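Local coordinates for conserved domain protein (Porphyromonas gingivalis, PDB 3PNN) that probably acts as a cytoplasmic glycosyltransferase, forming glycosidic linkages through a domain with an alpha/beta/alpha Rossmann-like fold, at residues A[35-39]-A[121-127]; A[101-105]-A[232-236]; A[154-159]-A[270-274]. All coordinates share one frame; numbering follows the deposited sequence.

Contact 1: A[35-39]-A[121-127]; sequences IMDYS and INADDFY
Ile-35 presses its CG2 methyl onto the backbone of the loop that follows strand 118-122, reaching Asp-125 O at 3.3 Å. Its other branch starts anti to the carbonyl carbon (chi1 -74°) and carries CD1 to 3.7 Å from both Asp-124 O and Asp-124 OD1; the two side chains cross at about a right angle. One turn along the helix, Tyr-38 sets CB against the rim of the Phe-126 ring, 3.7 Å from CE1. Selenomethionine Met-36 bends at its third torsion (-62°), and its CE methyl comes to 3.8 Å from Ala-123 CB.

The polar joint is made by water. One molecule accepts from Met-36 N and donates to Ala-123 O and Asp-124 OD1. A second takes a proton from Ser-39 OG and passes its own to Asn-122 O and Asp-125 O, while a third gives to Ser-39 OG at 2.6 Å and accepts from Tyr-127 N. The serine hydroxyl is thereby fixed between two waters. Within the loop, Asn-122 ND2 meets Asp-125 OD2 at 3.0 Å from above the carboxylate plane, and Trp-273 NE1 holds OD1 of the same group. Glycerol, probably from the crystallisation liquor, binds Asp-124 and Asp-125, consistent with a pocket at a parallel strand's end, where Rossmann-like enzymes commonly place active-site acids.

The contact seats the N-terminal turn of helix 35-46 on the loop leaving strand 118-122, with strand 7-11 behind Ile-121 and Ala-123, helix 129-140 beside Ser-39, and helix 282-294 against Tyr-38 and Phe-126.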
ATOM      1  N   ILE A  35      -3.956  -8.731  10.469  1.00 25.05           N
ATOM      2  CA  ILE A  35      -3.941  -8.684   9.007  1.00 26.41           C
ATOM      3  C   ILE A  35      -2.510  -8.605   8.481  1.00 27.89           C
ATOM      4  O   ILE A  35      -2.156  -9.289   7.516  1.00 25.96           O
ATOM      5  CB  ILE A  35      -4.775  -7.517   8.477  1.00 26.70           C
ATOM      6  CG1 ILE A  35      -6.260  -7.854   8.637  1.00 31.79           C
ATOM      7  CG2 ILE A  35      -4.448  -7.254   6.999  1.00 25.10           C
ATOM      8  CD1 ILE A  35      -7.176  -6.720   8.321  1.00 40.44           C
HETATM    9  N   MSE A  36      -1.682  -7.783   9.125  1.00 22.90           N
HETATM   10  CA  MSE A  36      -0.279  -7.675   8.738  1.00 23.21           C
HETATM   11  C   MSE A  36       0.410  -9.039   8.745  1.00 25.08           C
HETATM   12  O   MSE A  36       1.212  -9.348   7.854  1.00 26.04           O
HETATM   13  CB  MSE A  36       0.474  -6.698   9.653  1.00 23.75           C
HETATM   14  CG  MSE A  36       1.974  -6.690   9.381  1.00 26.45           C
HETATM   15 SE   MSE A  36       2.932  -5.735  10.776  0.60 28.87          SE
HETATM   16  CE  MSE A  36       2.102  -4.016  10.468  1.00 27.85           C
ATOM     17  N   ASP A  37       0.098  -9.849   9.751  1.00 23.46           N
ATOM     18  CA  ASP A  37       0.639 -11.205   9.853  1.00 22.95           C
ATOM     19  C   ASP A  37       0.316 -12.059   8.626  1.00 22.49           C
ATOM     20  O   ASP A  37       1.178 -12.799   8.145  1.00 26.74           O
ATOM     21  CB  ASP A  37       0.100 -11.929  11.098  1.00 24.19           C
ATOM     22  CG  ASP A  37       0.665 -11.370  12.410  1.00 29.56           C
ATOM     23  OD1 ASP A  37       1.733 -10.712  12.396  1.00 26.87           O
ATOM     24  OD2 ASP A  37       0.019 -11.598  13.454  1.00 31.23           O
ATOM     25  N   TYR A  38      -0.928 -12.002   8.150  1.00 23.22           N
ATOM     26  CA  TYR A  38      -1.280 -12.733   6.914  1.00 23.78           C
ATOM     27  C   TYR A  38      -0.436 -12.252   5.729  1.00 22.54           C
ATOM     28  O   TYR A  38       0.031 -13.068   4.935  1.00 22.56           O
ATOM     29  CB  TYR A  38      -2.786 -12.633   6.613  1.00 24.04           C
ATOM     30  CG  TYR A  38      -3.561 -13.456   7.608  1.00 25.97           C
ATOM     31  CD1 TYR A  38      -3.829 -14.807   7.363  1.00 23.56           C
ATOM     32  CD2 TYR A  38      -3.962 -12.911   8.829  1.00 25.54           C
ATOM     33  CE1 TYR A  38      -4.501 -15.585   8.298  1.00 24.90           C
ATOM     34  CE2 TYR A  38      -4.647 -13.689   9.773  1.00 25.19           C
ATOM     35  CZ  TYR A  38      -4.903 -15.017   9.503  1.00 26.32           C
ATOM     36  OH  TYR A  38      -5.564 -15.799  10.439  1.00 29.62           O
ATOM     37  N   SER A  39      -0.203 -10.946   5.635  1.00 22.10           N
ATOM     38  CA  SER A  39       0.630 -10.416   4.537  1.00 21.91           C
ATOM     39  C   SER A  39       2.050 -10.950   4.605  1.00 24.07           C
ATOM     40  O   SER A  39       2.610 -11.369   3.590  1.00 23.64           O
ATOM     41  CB  SER A  39       0.671  -8.889   4.561  1.00 26.98           C
ATOM     42  OG  SER A  39      -0.589  -8.364   4.183  1.00 27.60           O
ATOM     43  N   ILE A 121       3.160  -2.211   0.091  1.00 24.53           N
ATOM     44  CA  ILE A 121       1.800  -2.569   0.487  1.00 22.89           C
ATOM     45  C   ILE A 121       1.380  -1.840   1.753  1.00 28.86           C
ATOM     46  O   ILE A 121       2.229  -1.347   2.511  1.00 23.74           O
ATOM     47  CB  ILE A 121       1.634  -4.104   0.766  1.00 19.93           C
ATOM     48  CG1 ILE A 121       2.453  -4.545   1.988  1.00 24.06           C
ATOM     49  CG2 ILE A 121       1.984  -4.932  -0.471  1.00 23.86           C
ATOM     50  CD1 ILE A 121       2.027  -5.927   2.563  1.00 21.58           C
ATOM     51  N   ASN A 122       0.067  -1.774   1.982  1.00 23.51           N
ATOM     52  CA  ASN A 122      -0.455  -1.211   3.224  1.00 26.48           C
ATOM     53  C   ASN A 122      -0.299  -2.217   4.354  1.00 26.70           C
ATOM     54  O   ASN A 122      -0.172  -3.430   4.111  1.00 26.12           O
ATOM     55  CB  ASN A 122      -1.937  -0.848   3.090  1.00 27.42           C
ATOM     56  CG  ASN A 122      -2.180   0.338   2.178  1.00 33.06           C
ATOM     57  OD1 ASN A 122      -1.312   1.205   2.003  1.00 26.84           O
ATOM     58  ND2 ASN A 122      -3.379   0.394   1.601  1.00 28.36           N
ATOM     59  N   ALA A 123      -0.350  -1.720   5.586  1.00 26.17           N
ATOM     60  CA  ALA A 123      -0.115  -2.548   6.769  1.00 27.12           C
ATOM     61  C   ALA A 123      -1.369  -3.247   7.300  1.00 29.29           C
ATOM     62  O   ALA A 123      -1.269  -4.164   8.108  1.00 29.93           O
ATOM     63  CB  ALA A 123       0.521  -1.701   7.885  1.00 27.40           C
ATOM     64  N   ASP A 124      -2.545  -2.822   6.857  1.00 24.91           N
ATOM     65  CA  ASP A 124      -3.775  -3.322   7.467  1.00 25.45           C
ATOM     66  C   ASP A 124      -4.817  -3.704   6.413  1.00 30.32           C
ATOM     67  O   ASP A 124      -6.018  -3.672   6.676  1.00 32.18           O
ATOM     68  CB  ASP A 124      -4.334  -2.264   8.431  1.00 30.35           C
ATOM     69  CG  ASP A 124      -5.192  -2.860   9.539  1.00 44.20           C
ATOM     70  OD1 ASP A 124      -5.037  -4.062   9.877  1.00 39.25           O
ATOM     71  OD2 ASP A 124      -6.020  -2.104  10.089  1.00 42.09           O
ATOM     72  N   ASP A 125      -4.353  -4.036   5.213  1.00 26.17           N
ATOM     73  CA  ASP A 125      -5.229  -4.596   4.176  1.00 25.94           C
ATOM     74  C   ASP A 125      -4.842  -6.040   3.888  1.00 26.78           C
ATOM     75  O   ASP A 125      -3.657  -6.385   3.901  1.00 26.18           O
ATOM     76  CB  ASP A 125      -5.152  -3.785   2.873  1.00 25.14           C
ATOM     77  CG  ASP A 125      -5.868  -2.451   2.977  1.00 34.97           C
ATOM     78  OD1 ASP A 125      -7.107  -2.419   2.863  1.00 38.61           O
ATOM     79  OD2 ASP A 125      -5.196  -1.438   3.207  1.00 39.11           O
ATOM     80  N   PHE A 126      -5.846  -6.873   3.616  1.00 22.99           N
ATOM     81  CA  PHE A 126      -5.620  -8.262   3.242  1.00 23.04           C
ATOM     82  C   PHE A 126      -5.637  -8.391   1.722  1.00 23.42           C
ATOM     83  O   PHE A 126      -6.668  -8.161   1.070  1.00 25.88           O
ATOM     84  CB  PHE A 126      -6.667  -9.183   3.900  1.00 26.15           C
ATOM     85  CG  PHE A 126      -6.476 -10.648   3.594  1.00 23.41           C
ATOM     86  CD1 PHE A 126      -5.802 -11.486   4.490  1.00 24.17           C
ATOM     87  CD2 PHE A 126      -6.990 -11.201   2.426  1.00 25.63           C
ATOM     88  CE1 PHE A 126      -5.637 -12.847   4.220  1.00 28.05           C
ATOM     89  CE2 PHE A 126      -6.827 -12.563   2.141  1.00 29.22           C
ATOM     90  CZ  PHE A 126      -6.149 -13.387   3.038  1.00 27.39           C
ATOM     91  N   TYR A 127      -4.492  -8.761   1.155  1.00 23.01           N
ATOM     92  CA  TYR A 127      -4.329  -8.782  -0.300  1.00 20.19           C
ATOM     93  C   TYR A 127      -4.573 -10.164  -0.930  1.00 23.98           C
ATOM     94  O   TYR A 127      -4.929 -10.262  -2.105  1.00 25.55           O
ATOM     95  CB  TYR A 127      -2.938  -8.274  -0.653  1.00 20.03           C
ATOM     96  CG  TYR A 127      -2.772  -6.803  -0.358  1.00 22.73           C
ATOM     97  CD1 TYR A 127      -3.221  -5.844  -1.264  1.00 21.91           C
ATOM     98  CD2 TYR A 127      -2.189  -6.367   0.835  1.00 23.30           C
ATOM     99  CE1 TYR A 127      -3.088  -4.483  -0.999  1.00 27.79           C
ATOM    100  CE2 TYR A 127      -2.045  -5.002   1.102  1.00 21.82           C
ATOM    101  CZ  TYR A 127      -2.487  -4.070   0.169  1.00 23.73           C
ATOM    102  OH  TYR A 127      -2.354  -2.718   0.413  1.00 26.70           O
TER
HETATM  103  O   HOH W   1      -2.537  -5.193  10.423  1.00 27.83           O
HETATM  104  O   HOH W   2      -1.242  -5.833   5.092  1.00 23.06           O
HETATM  105  O   HOH W   3      -2.400  -9.652   2.771  1.00 26.34           O

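Contact 2: A[101-105]-A[232-236]; sequences WGTNH and FINFL
Trp-101 offers one face of its indole to helix 223-239. Phe-232 points its edge at the five-membered ring in a T-shaped pair, the planes 76° apart and CZ 4.2 Å from Trp-101 CG. Over the six-membered ring lies a methyl of Leu-236, whose CD2 makes a CH-pi contact almost along the ring normal.

The packing is tightest at His-105, where CD2 comes within 3.5 Å of Phe-232 CE2; the two rings are inclined at 39°. Its imidazole has CG anti to the backbone N (chi1 173°), which brings the ring under Trp-101 CD1 and completes an aromatic cluster of three. Outside partners fix its rotation, Arg-86 O binding NE2 and Gln-82 binding ND1, while Trp-101 NE1 is held by Leu-84 O.

Toward Phe-235 the fit is slacker: a single approach, CE2 to Trp-101 CE3 at 3.9 Å, with the tryptophan carbon at the phenyl edge. The solvent side of the helix, with Asn-234, faces away from the contact. The cluster joins the loop before helix 103-108, and that helix's first turn, to the flank of helix 223-239, with Phe-247 packed on both phenylalanines just ahead of helix 249-259.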
ATOM      1  N   TRP A 101       3.699  14.057   5.685  1.00 42.32           N
ATOM      2  CA  TRP A 101       3.753  14.482   4.288  1.00 39.75           C
ATOM      3  C   TRP A 101       3.023  13.596   3.287  1.00 35.52           C
ATOM      4  O   TRP A 101       2.731  14.043   2.178  1.00 39.89           O
ATOM      5  CB  TRP A 101       5.201  14.680   3.850  1.00 36.35           C
ATOM      6  CG  TRP A 101       5.862  15.823   4.542  1.00 32.07           C
ATOM      7  CD1 TRP A 101       6.865  15.752   5.464  1.00 39.90           C
ATOM      8  CD2 TRP A 101       5.576  17.224   4.369  1.00 38.73           C
ATOM      9  NE1 TRP A 101       7.219  17.012   5.877  1.00 42.05           N
ATOM     10  CE2 TRP A 101       6.446  17.934   5.220  1.00 42.95           C
ATOM     11  CE3 TRP A 101       4.669  17.941   3.582  1.00 39.74           C
ATOM     12  CZ2 TRP A 101       6.434  19.331   5.312  1.00 46.89           C
ATOM     13  CZ3 TRP A 101       4.663  19.332   3.664  1.00 43.98           C
ATOM     14  CH2 TRP A 101       5.541  20.011   4.525  1.00 47.45           C
ATOM     15  N   GLY A 102       2.745  12.342   3.649  1.00 32.55           N
ATOM     16  CA  GLY A 102       1.957  11.475   2.783  1.00 30.79           C
ATOM     17  C   GLY A 102       2.619  10.145   2.442  1.00 29.32           C
ATOM     18  O   GLY A 102       3.798   9.944   2.732  1.00 32.10           O
ATOM     19  N   THR A 103       1.875   9.238   1.813  1.00 30.85           N
ATOM     20  CA  THR A 103       2.394   7.894   1.548  1.00 28.98           C
ATOM     21  C   THR A 103       3.658   7.830   0.689  1.00 29.35           C
ATOM     22  O   THR A 103       4.489   6.937   0.886  1.00 28.92           O
ATOM     23  CB  THR A 103       1.338   6.950   0.918  1.00 35.36           C
ATOM     24  OG1 THR A 103       0.896   7.494  -0.336  1.00 35.32           O
ATOM     25  CG2 THR A 103       0.155   6.782   1.860  1.00 39.65           C
ATOM     26  N   ASN A 104       3.803   8.725  -0.285  1.00 29.73           N
ATOM     27  CA  ASN A 104       5.006   8.650  -1.112  1.00 29.42           C
ATOM     28  C   ASN A 104       6.211   9.265  -0.378  1.00 31.04           C
ATOM     29  O   ASN A 104       7.347   8.927  -0.679  1.00 31.12           O
ATOM     30  CB  ASN A 104       4.793   9.232  -2.521  1.00 27.20           C
ATOM     31  CG  ASN A 104       5.643   8.535  -3.582  1.00 35.61           C
ATOM     32  OD1 ASN A 104       6.871   8.546  -3.521  1.00 41.36           O
ATOM     33  ND2 ASN A 104       4.988   7.947  -4.571  1.00 38.27           N
ATOM     34  N   HIS A 105       5.966  10.122   0.618  1.00 28.98           N
ATOM     35  CA  HIS A 105       7.063  10.572   1.486  1.00 30.42           C
ATOM     36  C   HIS A 105       7.520   9.411   2.390  1.00 32.47           C
ATOM     37  O   HIS A 105       8.711   9.203   2.601  1.00 30.42           O
ATOM     38  CB  HIS A 105       6.671  11.794   2.322  1.00 33.76           C
ATOM     39  CG  HIS A 105       7.696  12.190   3.344  1.00 31.52           C
ATOM     40  ND1 HIS A 105       7.540  11.942   4.693  1.00 35.15           N
ATOM     41  CD2 HIS A 105       8.887  12.823   3.215  1.00 31.57           C
ATOM     42  CE1 HIS A 105       8.591  12.404   5.349  1.00 33.70           C
ATOM     43  NE2 HIS A 105       9.422  12.946   4.476  1.00 31.62           N
ATOM     44  N   PHE A 232       8.872  15.244  -5.359  1.00 31.79           N
ATOM     45  CA  PHE A 232       8.702  15.782  -4.001  1.00 30.90           C
ATOM     46  C   PHE A 232       9.184  17.224  -3.906  1.00 36.98           C
ATOM     47  O   PHE A 232       8.530  18.079  -3.286  1.00 37.75           O
ATOM     48  CB  PHE A 232       9.432  14.906  -2.973  1.00 33.04           C
ATOM     49  CG  PHE A 232       9.002  15.156  -1.544  1.00 35.78           C
ATOM     50  CD1 PHE A 232       7.672  15.409  -1.241  1.00 32.58           C
ATOM     51  CD2 PHE A 232       9.925  15.103  -0.501  1.00 35.88           C
ATOM     52  CE1 PHE A 232       7.266  15.615   0.087  1.00 37.31           C
ATOM     53  CE2 PHE A 232       9.531  15.314   0.823  1.00 35.69           C
ATOM     54  CZ  PHE A 232       8.200  15.571   1.116  1.00 31.88           C
ATOM     55  N   ILE A 233      10.345  17.499  -4.495  1.00 37.32           N
ATOM     56  CA  ILE A 233      10.838  18.874  -4.571  1.00 39.16           C
ATOM     57  C   ILE A 233       9.787  19.772  -5.222  1.00 45.04           C
ATOM     58  O   ILE A 233       9.512  20.872  -4.733  1.00 47.31           O
ATOM     59  CB  ILE A 233      12.194  18.963  -5.327  1.00 37.74           C
ATOM     60  CG1 ILE A 233      13.307  18.381  -4.446  1.00 40.78           C
ATOM     61  CG2 ILE A 233      12.516  20.418  -5.732  1.00 40.00           C
ATOM     62  CD1 ILE A 233      14.571  18.025  -5.202  1.00 46.10           C
ATOM     63  N   ASN A 234       9.190  19.299  -6.313  1.00 40.57           N
ATOM     64  CA  ASN A 234       8.167  20.087  -7.003  1.00 43.62           C
ATOM     65  C   ASN A 234       6.981  20.316  -6.087  1.00 44.63           C
ATOM     66  O   ASN A 234       6.447  21.420  -5.998  1.00 45.75           O
ATOM     67  CB  ASN A 234       7.709  19.377  -8.283  1.00 42.67           C
ATOM     68  CG  ASN A 234       8.752  19.432  -9.385  1.00 47.08           C
ATOM     69  OD1 ASN A 234       9.681  20.234  -9.330  1.00 49.31           O
ATOM     70  ND2 ASN A 234       8.603  18.574 -10.388  1.00 51.47           N
ATOM     71  N   PHE A 235       6.582  19.249  -5.404  1.00 44.53           N
ATOM     72  CA  PHE A 235       5.473  19.295  -4.461  1.00 42.57           C
ATOM     73  C   PHE A 235       5.718  20.293  -3.339  1.00 44.54           C
ATOM     74  O   PHE A 235       4.871  21.146  -3.067  1.00 48.11           O
ATOM     75  CB  PHE A 235       5.232  17.905  -3.879  1.00 39.92           C
ATOM     76  CG  PHE A 235       4.330  17.904  -2.678  1.00 41.14           C
ATOM     77  CD1 PHE A 235       2.953  17.863  -2.831  1.00 39.53           C
ATOM     78  CD2 PHE A 235       4.861  17.949  -1.400  1.00 38.55           C
ATOM     79  CE1 PHE A 235       2.118  17.854  -1.720  1.00 42.28           C
ATOM     80  CE2 PHE A 235       4.035  17.947  -0.287  1.00 41.96           C
ATOM     81  CZ  PHE A 235       2.663  17.896  -0.447  1.00 41.96           C
ATOM     82  N   LEU A 236       6.871  20.189  -2.684  1.00 43.55           N
ATOM     83  CA  LEU A 236       7.230  21.130  -1.621  1.00 41.43           C
ATOM     84  C   LEU A 236       7.226  22.578  -2.103  1.00 48.93           C
ATOM     85  O   LEU A 236       6.766  23.488  -1.402  1.00 44.77           O
ATOM     86  CB  LEU A 236       8.592  20.770  -1.025  1.00 44.67           C
ATOM     87  CG  LEU A 236       8.591  19.420  -0.295  1.00 42.26           C
ATOM     88  CD1 LEU A 236      10.004  18.925  -0.029  1.00 43.90           C
ATOM     89  CD2 LEU A 236       7.801  19.526   1.002  1.00 43.67           C
TER

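Contact 3: A[154-159]-A[270-274]; sequences YRVGNT and TARWF
Ala-271 turns its carbonyl oxygen to the ring of Tyr-154, 3.7 Å from CE1, and begins a run of backbone laid beside that aromatic.

Next comes Arg-272, whose CB leaves in the other direction, but whose chain doubles back through bends at its second and third torsions (-87° and -65°). The guanidinium then lies flat on the side-chain amide of Asn-158, the planes 7° apart and Asn-158 OD1 3.5 Å above CZ. This is a parallel stack of two flat polar groups, which leaves the N-H edge available: Arg-272 NE gives its proton to a water in the guanidinium plane, at 3.1 Å. The same water lies within hydrogen-bonding reach of Asn-158 O and Trp-273 O and probably helps link the two backbones.

Trp-273 follows and has the largest share of the interface. Its CB stands over the face of Tyr-154 in a CH-pi contact, 3.9 Å from CD1. Farther out, the indole crosses Thr-159 at about a right angle, with CE3 4.0 Å from Thr-159 CB and CZ3 3.7 Å from Thr-159 O. Arg-168 adds a cation-pi contact to the indole.

Phe-274 turns its side chain away, onto helix 282-294 and the Phe-126 ring. The contact therefore joins the end of strand 148-155 and the short 3-10 turn after it to the loop following the parallel strand 263-268, with strand 212-215 against Tyr-154 and Trp-273, and helix 129-140 touching Ala-271.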
ATOM      1  N   TYR A 154      -7.205  -5.017  -8.551  1.00 24.35           N
ATOM      2  CA  TYR A 154      -8.408  -5.660  -8.029  1.00 24.72           C
ATOM      3  C   TYR A 154      -9.628  -5.115  -8.783  1.00 29.28           C
ATOM      4  O   TYR A 154      -9.512  -4.126  -9.502  1.00 32.94           O
ATOM      5  CB  TYR A 154      -8.516  -5.412  -6.527  1.00 25.58           C
ATOM      6  CG  TYR A 154      -7.420  -6.143  -5.779  1.00 25.38           C
ATOM      7  CD1 TYR A 154      -7.633  -7.434  -5.293  1.00 27.03           C
ATOM      8  CD2 TYR A 154      -6.157  -5.571  -5.620  1.00 25.49           C
ATOM      9  CE1 TYR A 154      -6.632  -8.128  -4.631  1.00 24.84           C
ATOM     10  CE2 TYR A 154      -5.140  -6.264  -4.966  1.00 28.89           C
ATOM     11  CZ  TYR A 154      -5.386  -7.537  -4.470  1.00 29.16           C
ATOM     12  OH  TYR A 154      -4.378  -8.231  -3.827  1.00 26.23           O
ATOM     13  N   ARG A 155     -10.784  -5.762  -8.639  1.00 26.66           N
ATOM     14  CA  ARG A 155     -11.999  -5.287  -9.308  1.00 30.25           C
ATOM     15  C   ARG A 155     -12.845  -4.487  -8.315  1.00 25.93           C
ATOM     16  O   ARG A 155     -13.107  -4.947  -7.213  1.00 29.68           O
ATOM     17  CB  ARG A 155     -12.804  -6.458  -9.895  1.00 29.74           C
ATOM     18  CG  ARG A 155     -12.138  -7.133 -11.114  1.00 32.92           C
ATOM     19  CD  ARG A 155     -11.281  -8.354 -10.749  1.00 35.03           C
ATOM     20  NE  ARG A 155     -10.648  -8.944 -11.939  1.00 35.81           N
ATOM     21  CZ  ARG A 155     -11.284  -9.726 -12.814  1.00 37.87           C
ATOM     22  NH1 ARG A 155     -12.565 -10.022 -12.624  1.00 35.56           N
ATOM     23  NH2 ARG A 155     -10.642 -10.219 -13.873  1.00 32.37           N
ATOM     24  N   VAL A 156     -13.256  -3.285  -8.710  1.00 31.01           N
ATOM     25  CA  VAL A 156     -13.900  -2.368  -7.769  1.00 29.68           C
ATOM     26  C   VAL A 156     -15.115  -2.980  -7.083  1.00 29.58           C
ATOM     27  O   VAL A 156     -15.319  -2.777  -5.881  1.00 32.04           O
ATOM     28  CB  VAL A 156     -14.288  -1.036  -8.437  1.00 31.77           C
ATOM     29  CG1 VAL A 156     -15.401  -1.247  -9.480  1.00 32.60           C
ATOM     30  CG2 VAL A 156     -14.720  -0.020  -7.368  1.00 33.80           C
ATOM     31  N   GLY A 157     -15.903  -3.754  -7.828  1.00 32.29           N
ATOM     32  CA  GLY A 157     -17.123  -4.345  -7.286  1.00 30.53           C
ATOM     33  C   GLY A 157     -16.883  -5.318  -6.143  1.00 34.49           C
ATOM     34  O   GLY A 157     -17.786  -5.616  -5.359  1.00 35.40           O
ATOM     35  N   ASN A 158     -15.653  -5.813  -6.048  1.00 29.97           N
ATOM     36  CA  ASN A 158     -15.261  -6.712  -4.972  1.00 28.51           C
ATOM     37  C   ASN A 158     -14.701  -5.964  -3.757  1.00 30.62           C
ATOM     38  O   ASN A 158     -14.339  -6.590  -2.755  1.00 34.80           O
ATOM     39  CB  ASN A 158     -14.184  -7.700  -5.454  1.00 31.42           C
ATOM     40  CG  ASN A 158     -14.683  -8.649  -6.529  1.00 35.43           C
ATOM     41  OD1 ASN A 158     -15.859  -9.030  -6.557  1.00 40.56           O
ATOM     42  ND2 ASN A 158     -13.783  -9.044  -7.416  1.00 28.87           N
ATOM     43  N   THR A 159     -14.618  -4.637  -3.832  1.00 30.31           N
ATOM     44  CA  THR A 159     -13.942  -3.870  -2.779  1.00 31.14           C
ATOM     45  C   THR A 159     -14.838  -2.861  -2.077  1.00 31.96           C
ATOM     46  O   THR A 159     -14.343  -1.953  -1.409  1.00 37.07           O
ATOM     47  CB  THR A 159     -12.726  -3.092  -3.338  1.00 31.50           C
ATOM     48  OG1 THR A 159     -13.183  -1.993  -4.151  1.00 34.44           O
ATOM     49  CG2 THR A 159     -11.809  -4.022  -4.167  1.00 31.94           C
ATOM     50  N   THR A 270      -6.033 -13.381  -9.108  1.00 26.74           N
ATOM     51  CA  THR A 270      -7.268 -14.071  -8.720  1.00 26.04           C
ATOM     52  C   THR A 270      -7.566 -13.877  -7.230  1.00 28.69           C
ATOM     53  O   THR A 270      -8.624 -14.280  -6.744  1.00 27.66           O
ATOM     54  CB  THR A 270      -7.187 -15.590  -8.999  1.00 28.64           C
ATOM     55  OG1 THR A 270      -5.975 -16.118  -8.438  1.00 29.33           O
ATOM     56  CG2 THR A 270      -7.220 -15.857 -10.514  1.00 26.53           C
ATOM     57  N   ALA A 271      -6.628 -13.286  -6.495  1.00 25.95           N
ATOM     58  CA  ALA A 271      -6.855 -13.035  -5.080  1.00 24.31           C
ATOM     59  C   ALA A 271      -7.993 -12.033  -4.891  1.00 26.63           C
ATOM     60  O   ALA A 271      -8.261 -11.199  -5.756  1.00 26.55           O
ATOM     61  CB  ALA A 271      -5.566 -12.511  -4.393  1.00 23.71           C
ATOM     62  N   ARG A 272      -8.640 -12.102  -3.739  1.00 27.13           N
ATOM     63  CA  ARG A 272      -9.653 -11.120  -3.365  1.00 27.61           C
ATOM     64  C   ARG A 272      -9.227 -10.340  -2.115  1.00 28.67           C
ATOM     65  O   ARG A 272      -8.856 -10.933  -1.102  1.00 29.13           O
ATOM     66  CB  ARG A 272     -10.978 -11.833  -3.113  1.00 33.76           C
ATOM     67  CG  ARG A 272     -11.541 -12.504  -4.364  1.00 36.65           C
ATOM     68  CD  ARG A 272     -12.363 -11.508  -5.148  1.00 39.79           C
ATOM     69  NE  ARG A 272     -13.524 -11.113  -4.353  1.00 57.59           N
ATOM     70  CZ  ARG A 272     -14.737 -11.654  -4.467  1.00 62.98           C
ATOM     71  NH1 ARG A 272     -15.724 -11.236  -3.682  1.00 59.23           N
ATOM     72  NH2 ARG A 272     -14.965 -12.604  -5.371  1.00 54.90           N
ATOM     73  N   TRP A 273      -9.311  -9.012  -2.202  1.00 23.64           N
ATOM     74  CA  TRP A 273      -8.984  -8.113  -1.105  1.00 24.53           C
ATOM     75  C   TRP A 273     -10.074  -8.150  -0.038  1.00 31.50           C
ATOM     76  O   TRP A 273     -11.258  -8.299  -0.342  1.00 28.52           O
ATOM     77  CB  TRP A 273      -8.856  -6.679  -1.632  1.00 23.87           C
ATOM     78  CG  TRP A 273      -8.860  -5.619  -0.539  1.00 26.82           C
ATOM     79  CD1 TRP A 273      -7.776  -5.079   0.081  1.00 32.29           C
ATOM     80  CD2 TRP A 273     -10.011  -4.980   0.036  1.00 29.22           C
ATOM     81  NE1 TRP A 273      -8.176  -4.152   1.022  1.00 30.62           N
ATOM     82  CE2 TRP A 273      -9.544  -4.076   1.013  1.00 31.57           C
ATOM     83  CE3 TRP A 273     -11.389  -5.097  -0.173  1.00 36.19           C
ATOM     84  CZ2 TRP A 273     -10.406  -3.282   1.771  1.00 31.12           C
ATOM     85  CZ3 TRP A 273     -12.244  -4.310   0.581  1.00 36.52           C
ATOM     86  CH2 TRP A 273     -11.747  -3.422   1.549  1.00 33.47           C
ATOM     87  N   PHE A 274      -9.673  -8.021   1.214  1.00 27.53           N
ATOM     88  CA  PHE A 274     -10.612  -7.511   2.205  1.00 30.79           C
ATOM     89  C   PHE A 274      -9.948  -6.679   3.291  1.00 28.66           C
ATOM     90  O   PHE A 274      -8.732  -6.694   3.458  1.00 26.08           O
ATOM     91  CB  PHE A 274     -11.522  -8.584   2.786  1.00 33.38           C
ATOM     92  CG  PHE A 274     -10.825  -9.826   3.182  1.00 35.83           C
ATOM     93  CD1 PHE A 274     -10.267  -9.948   4.452  1.00 42.96           C
ATOM     94  CD2 PHE A 274     -10.757 -10.904   2.305  1.00 37.85           C
ATOM     95  CE1 PHE A 274      -9.629 -11.130   4.843  1.00 44.53           C
ATOM     96  CE2 PHE A 274     -10.123 -12.081   2.684  1.00 41.99           C
ATOM     97  CZ  PHE A 274      -9.558 -12.196   3.955  1.00 42.98           C
TER
HETATM   98  O   HOH W   4     -12.835  -8.867  -2.380  1.00 33.25           O
HETATM   99  O   HOH W   5     -13.991  -7.518   0.489  1.00 38.78           O

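In the fold
From the N terminus, contact 1 opens at helix 35-46 and closes after strand 118-122, bringing together the ends of a loop that holds strands 50-55 and 77-81. Contact 2 opens before that closure, at 101-105, and crosses contact 1 by reaching to helix 223-239. Contact 3 starts at 154-159, inside the span of contact 2, and ends beyond it at 270-274, so these also cross. Contacts 1 and 3 are in series yet touch through two probable hydrogen bonds, Tyr-127 O with Tyr-154 OH and Asp-125 OD1 with Trp-273 NE1. Together they tie the N-terminal parallel strands to strands 148-155 and 263-268, while contact 2 stands apart, its centre about 24 and 28 Å from theirs.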